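Transferrin (PDB 6WB6) is a secreted insect transferrin that transports iron, binding a single Fe(3+) ion together with an anion, here carbonate. Local coordinates at residues Arg112-Tyr124 / Cys195-Ala207. Sequence-based numbering, arbitrary orientation.
Sequences RSCHTGVNRNVGY and CDYPDNYSGYEGA. With FE (Fe (III) ion), chain E; CO3 (carbonate ion), chain G; CO3 (carbonate ion), chain F.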
# COMPACT_ATOMS: atom_id res chain seq x y z
N ARG A 112 32.30 1.13 0.45
CA ARG A 112 31.35 0.79 -0.60
C ARG A 112 30.55 -0.43 -0.17
O ARG A 112 31.11 -1.52 -0.01
CB ARG A 112 32.09 0.54 -1.90
CG ARG A 112 33.03 1.66 -2.35
CD ARG A 112 33.61 1.30 -3.71
NE ARG A 112 34.55 0.20 -3.59
CZ ARG A 112 35.80 0.35 -3.16
NH1 ARG A 112 36.24 1.56 -2.85
NH2 ARG A 112 36.60 -0.70 -3.05
N SER A 113 29.23 -0.25 -0.02
CA SER A 113 28.34 -1.19 0.66
C SER A 113 27.41 -1.89 -0.32
O SER A 113 26.90 -1.26 -1.25
CB SER A 113 27.50 -0.48 1.72
OG SER A 113 26.62 0.46 1.14
N CYS A 114 27.18 -3.18 -0.09
CA CYS A 114 26.38 -4.02 -0.97
C CYS A 114 25.17 -4.53 -0.20
O CYS A 114 25.31 -5.31 0.75
CB CYS A 114 27.20 -5.20 -1.51
SG CYS A 114 28.71 -4.76 -2.35
N HIS A 115 23.99 -4.14 -0.66
CA HIS A 115 22.76 -4.36 0.05
C HIS A 115 21.86 -5.25 -0.79
O HIS A 115 21.94 -5.24 -2.03
CB HIS A 115 22.02 -3.04 0.35
CG HIS A 115 22.80 -2.11 1.24
ND1 HIS A 115 22.58 -2.01 2.60
CD2 HIS A 115 23.81 -1.26 0.97
CE1 HIS A 115 23.43 -1.16 3.13
NE2 HIS A 115 24.18 -0.67 2.16
N THR A 116 20.99 -5.99 -0.13
CA THR A 116 20.01 -6.79 -0.86
C THR A 116 19.07 -5.89 -1.63
O THR A 116 18.87 -6.05 -2.83
CB THR A 116 19.24 -7.66 0.11
OG1 THR A 116 18.54 -6.83 1.05
CG2 THR A 116 20.17 -8.56 0.83
N GLY A 117 18.49 -4.92 -0.93
CA GLY A 117 17.58 -3.99 -1.56
C GLY A 117 16.83 -3.23 -0.49
O GLY A 117 16.87 -3.58 0.69
N VAL A 118 16.13 -2.20 -0.93
CA VAL A 118 15.46 -1.31 0.02
C VAL A 118 14.37 -2.05 0.78
O VAL A 118 13.66 -2.91 0.23
CB VAL A 118 14.90 -0.07 -0.68
CG1 VAL A 118 13.69 -0.40 -1.54
CG2 VAL A 118 14.54 0.99 0.38
N ASN A 119 14.22 -1.69 2.04
CA ASN A 119 13.15 -2.12 2.92
C ASN A 119 13.22 -3.60 3.25
O ASN A 119 12.25 -4.17 3.74
CB ASN A 119 11.78 -1.79 2.33
CG ASN A 119 11.53 -0.31 2.28
OD1 ASN A 119 11.95 0.41 3.17
ND2 ASN A 119 10.87 0.16 1.23
N ARG A 120 14.34 -4.23 2.98
CA ARG A 120 14.50 -5.65 3.29
C ARG A 120 15.20 -5.81 4.63
O ARG A 120 15.79 -4.87 5.17
CB ARG A 120 15.25 -6.34 2.16
CG ARG A 120 14.46 -6.37 0.86
CD ARG A 120 15.24 -6.93 -0.36
NE ARG A 120 15.66 -8.32 -0.20
CZ ARG A 120 16.00 -9.12 -1.21
NH1 ARG A 120 15.97 -8.67 -2.47
NH2 ARG A 120 16.40 -10.38 -0.97
N ASN A 121 15.13 -7.03 5.18
CA ASN A 121 15.59 -7.22 6.55
C ASN A 121 17.11 -7.19 6.73
O ASN A 121 17.62 -6.33 7.45
CB ASN A 121 15.05 -8.53 7.11
CG ASN A 121 13.62 -8.39 7.58
OD1 ASN A 121 13.36 -7.87 8.67
ND2 ASN A 121 12.69 -8.80 6.74
N VAL A 122 17.83 -8.16 6.16
CA VAL A 122 19.26 -8.24 6.48
C VAL A 122 20.01 -7.15 5.75
O VAL A 122 21.06 -6.67 6.22
CB VAL A 122 19.86 -9.63 6.13
CG1 VAL A 122 19.03 -10.73 6.77
CG2 VAL A 122 19.98 -9.84 4.60
N GLY A 123 19.51 -6.74 4.60
CA GLY A 123 20.25 -5.79 3.79
C GLY A 123 19.88 -4.34 4.00
O GLY A 123 20.50 -3.47 3.38
N TYR A 124 18.92 -4.04 4.86
CA TYR A 124 18.51 -2.65 5.03
C TYR A 124 17.98 -2.30 6.42
O TYR A 124 18.59 -1.48 7.13
CB TYR A 124 17.48 -2.32 3.98
CG TYR A 124 17.14 -0.89 3.85
CD1 TYR A 124 17.85 -0.06 2.98
CD2 TYR A 124 16.09 -0.34 4.57
CE1 TYR A 124 17.51 1.28 2.84
CE2 TYR A 124 15.75 1.01 4.45
CZ TYR A 124 16.46 1.81 3.59
OH TYR A 124 16.09 3.15 3.47
N CYS A 195 18.57 1.02 -10.90
CA CYS A 195 18.54 0.82 -9.46
C CYS A 195 17.30 0.05 -9.04
O CYS A 195 16.69 0.34 -8.02
CB CYS A 195 18.58 2.15 -8.71
SG CYS A 195 19.25 2.11 -6.99
N ASP A 196 16.88 -0.91 -9.87
CA ASP A 196 15.72 -1.73 -9.57
C ASP A 196 16.05 -3.19 -9.82
O ASP A 196 17.05 -3.52 -10.45
CB ASP A 196 14.51 -1.31 -10.39
CG ASP A 196 13.18 -1.49 -9.61
OD1 ASP A 196 13.18 -2.13 -8.55
OD2 ASP A 196 12.14 -0.97 -10.07
N TYR A 197 15.19 -4.07 -9.30
CA TYR A 197 15.24 -5.46 -9.70
C TYR A 197 14.83 -5.58 -11.17
O TYR A 197 14.11 -4.72 -11.69
CB TYR A 197 14.30 -6.30 -8.83
CG TYR A 197 14.55 -6.15 -7.36
CD1 TYR A 197 15.61 -6.77 -6.77
CD2 TYR A 197 13.71 -5.39 -6.57
CE1 TYR A 197 15.85 -6.65 -5.44
CE2 TYR A 197 13.93 -5.27 -5.24
CZ TYR A 197 15.01 -5.90 -4.68
OH TYR A 197 15.27 -5.81 -3.35
N PRO A 198 15.34 -6.59 -11.88
CA PRO A 198 16.46 -7.49 -11.55
C PRO A 198 17.78 -6.76 -11.66
O PRO A 198 17.95 -5.93 -12.54
CB PRO A 198 16.39 -8.59 -12.62
CG PRO A 198 15.10 -8.36 -13.37
CD PRO A 198 14.77 -6.90 -13.20
N ASP A 199 18.72 -7.07 -10.77
CA ASP A 199 20.04 -6.46 -10.81
C ASP A 199 21.00 -7.49 -10.25
O ASP A 199 20.90 -7.88 -9.08
CB ASP A 199 20.10 -5.17 -10.00
CG ASP A 199 21.43 -4.46 -10.14
OD1 ASP A 199 22.44 -4.95 -9.56
OD2 ASP A 199 21.47 -3.42 -10.83
N ASN A 200 21.95 -7.91 -11.08
CA ASN A 200 22.85 -8.97 -10.67
C ASN A 200 23.61 -8.67 -9.38
O ASN A 200 24.20 -9.59 -8.81
CB ASN A 200 23.86 -9.23 -11.76
CG ASN A 200 24.69 -10.42 -11.45
OD1 ASN A 200 24.16 -11.43 -11.00
ND2 ASN A 200 25.99 -10.31 -11.64
N TYR A 201 23.61 -7.42 -8.90
CA TYR A 201 24.34 -7.06 -7.69
C TYR A 201 23.41 -6.72 -6.53
O TYR A 201 23.83 -6.08 -5.56
CB TYR A 201 25.29 -5.90 -8.01
CG TYR A 201 26.43 -6.31 -8.92
CD1 TYR A 201 26.99 -7.58 -8.83
CD2 TYR A 201 26.92 -5.46 -9.89
CE1 TYR A 201 28.01 -7.97 -9.65
CE2 TYR A 201 27.95 -5.85 -10.72
CZ TYR A 201 28.48 -7.11 -10.59
OH TYR A 201 29.49 -7.49 -11.41
N SER A 202 22.16 -7.17 -6.58
CA SER A 202 21.18 -6.92 -5.53
C SER A 202 20.68 -8.26 -5.02
O SER A 202 21.03 -9.31 -5.56
CB SER A 202 20.02 -6.04 -6.03
OG SER A 202 19.26 -6.74 -7.00
N GLY A 203 19.91 -8.22 -3.96
CA GLY A 203 19.42 -9.46 -3.38
C GLY A 203 20.51 -10.14 -2.58
O GLY A 203 21.64 -9.67 -2.48
N TYR A 204 20.15 -11.25 -1.95
CA TYR A 204 21.06 -11.98 -1.03
C TYR A 204 22.33 -12.44 -1.74
O TYR A 204 23.34 -12.32 -1.16
CB TYR A 204 20.38 -13.19 -0.39
CG TYR A 204 19.10 -12.93 0.36
CD1 TYR A 204 19.09 -12.30 1.59
CD2 TYR A 204 17.92 -13.38 -0.15
CE1 TYR A 204 17.93 -12.09 2.29
CE2 TYR A 204 16.75 -13.21 0.53
CZ TYR A 204 16.76 -12.54 1.73
OH TYR A 204 15.62 -12.48 2.38
N GLU A 205 22.21 -12.97 -2.93
CA GLU A 205 23.39 -13.44 -3.65
C GLU A 205 24.09 -12.31 -4.39
O GLU A 205 25.31 -12.25 -4.38
CB GLU A 205 23.00 -14.52 -4.66
CG GLU A 205 24.17 -15.35 -5.11
CD GLU A 205 23.74 -16.51 -5.98
OE1 GLU A 205 22.54 -16.85 -5.96
OE2 GLU A 205 24.62 -17.07 -6.67
N GLY A 206 23.32 -11.41 -5.02
CA GLY A 206 23.92 -10.30 -5.72
C GLY A 206 24.74 -9.39 -4.82
O GLY A 206 25.73 -8.81 -5.26
N ALA A 207 24.35 -9.27 -3.56
CA ALA A 207 25.18 -8.49 -2.65
C ALA A 207 26.56 -9.11 -2.50
O ALA A 207 27.55 -8.39 -2.41
CB ALA A 207 24.50 -8.37 -1.30
FE FE E . 14.84 -10.85 3.45
C CO3 G . 16.56 -9.35 3.18
O1 CO3 G . 15.91 -9.63 2.09
O2 CO3 G . 17.37 -8.35 3.12
O3 CO3 G . 16.43 -10.00 4.29
C CO3 F . 12.74 -9.54 2.83
O1 CO3 F . 11.66 -8.85 2.63
O2 CO3 F . 13.03 -10.63 2.09
O3 CO3 F . 13.52 -9.09 3.79
O HOH W 1 24.45 -5.21 -3.30
O HOH W 2 13.39 -4.20 -2.21
O HOH W 3 17.42 -12.01 -3.17
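Tyr-204 and Arg-120 meet across an iron site holding two carbonates, each bound through two oxygens. A phenol suits Tyr-204 because, probably as phenolate, its OH is a hard oxygen ligand for iron(III), at 2.1 Å; Tyr-90 supplies the other protein ligand. NH2 of Arg-120 lies over one face of the Tyr-204 ring, a cation-pi contact with the guanidinium plane nearly perpendicular (84°), while Val-122 CG2 meets the ring edge. The arginine chain, bent at chi3 (62°), turns NE onto O1 of the chain G carbonate at 2.7 Å and sends NH1 in its own plane to Tyr-197 OH at 3.1 Å, almost straight. Replacing Arg-120 by an alanine would probably leave that carbonate without its NE hydrogen bond, Tyr-197 OH without its NH1 donor and the Tyr-204 face without its cation. Thr-116 OG1 and the backbone N-H groups of Val-122 and Gly-123 also hold this anion; Asn-121 N and ND2 both donate to O3 of the chain F carbonate. Gly-203 N, where positive phi favours glycine, ties Thr-116 O (2.7 Å) to the segment carrying Tyr-204. Arginine, N-H groups and hydroxyl probably offset the chain G anion's charge while its O1 and O3 chelate iron, consistent with transferrins' synergistic anion binding.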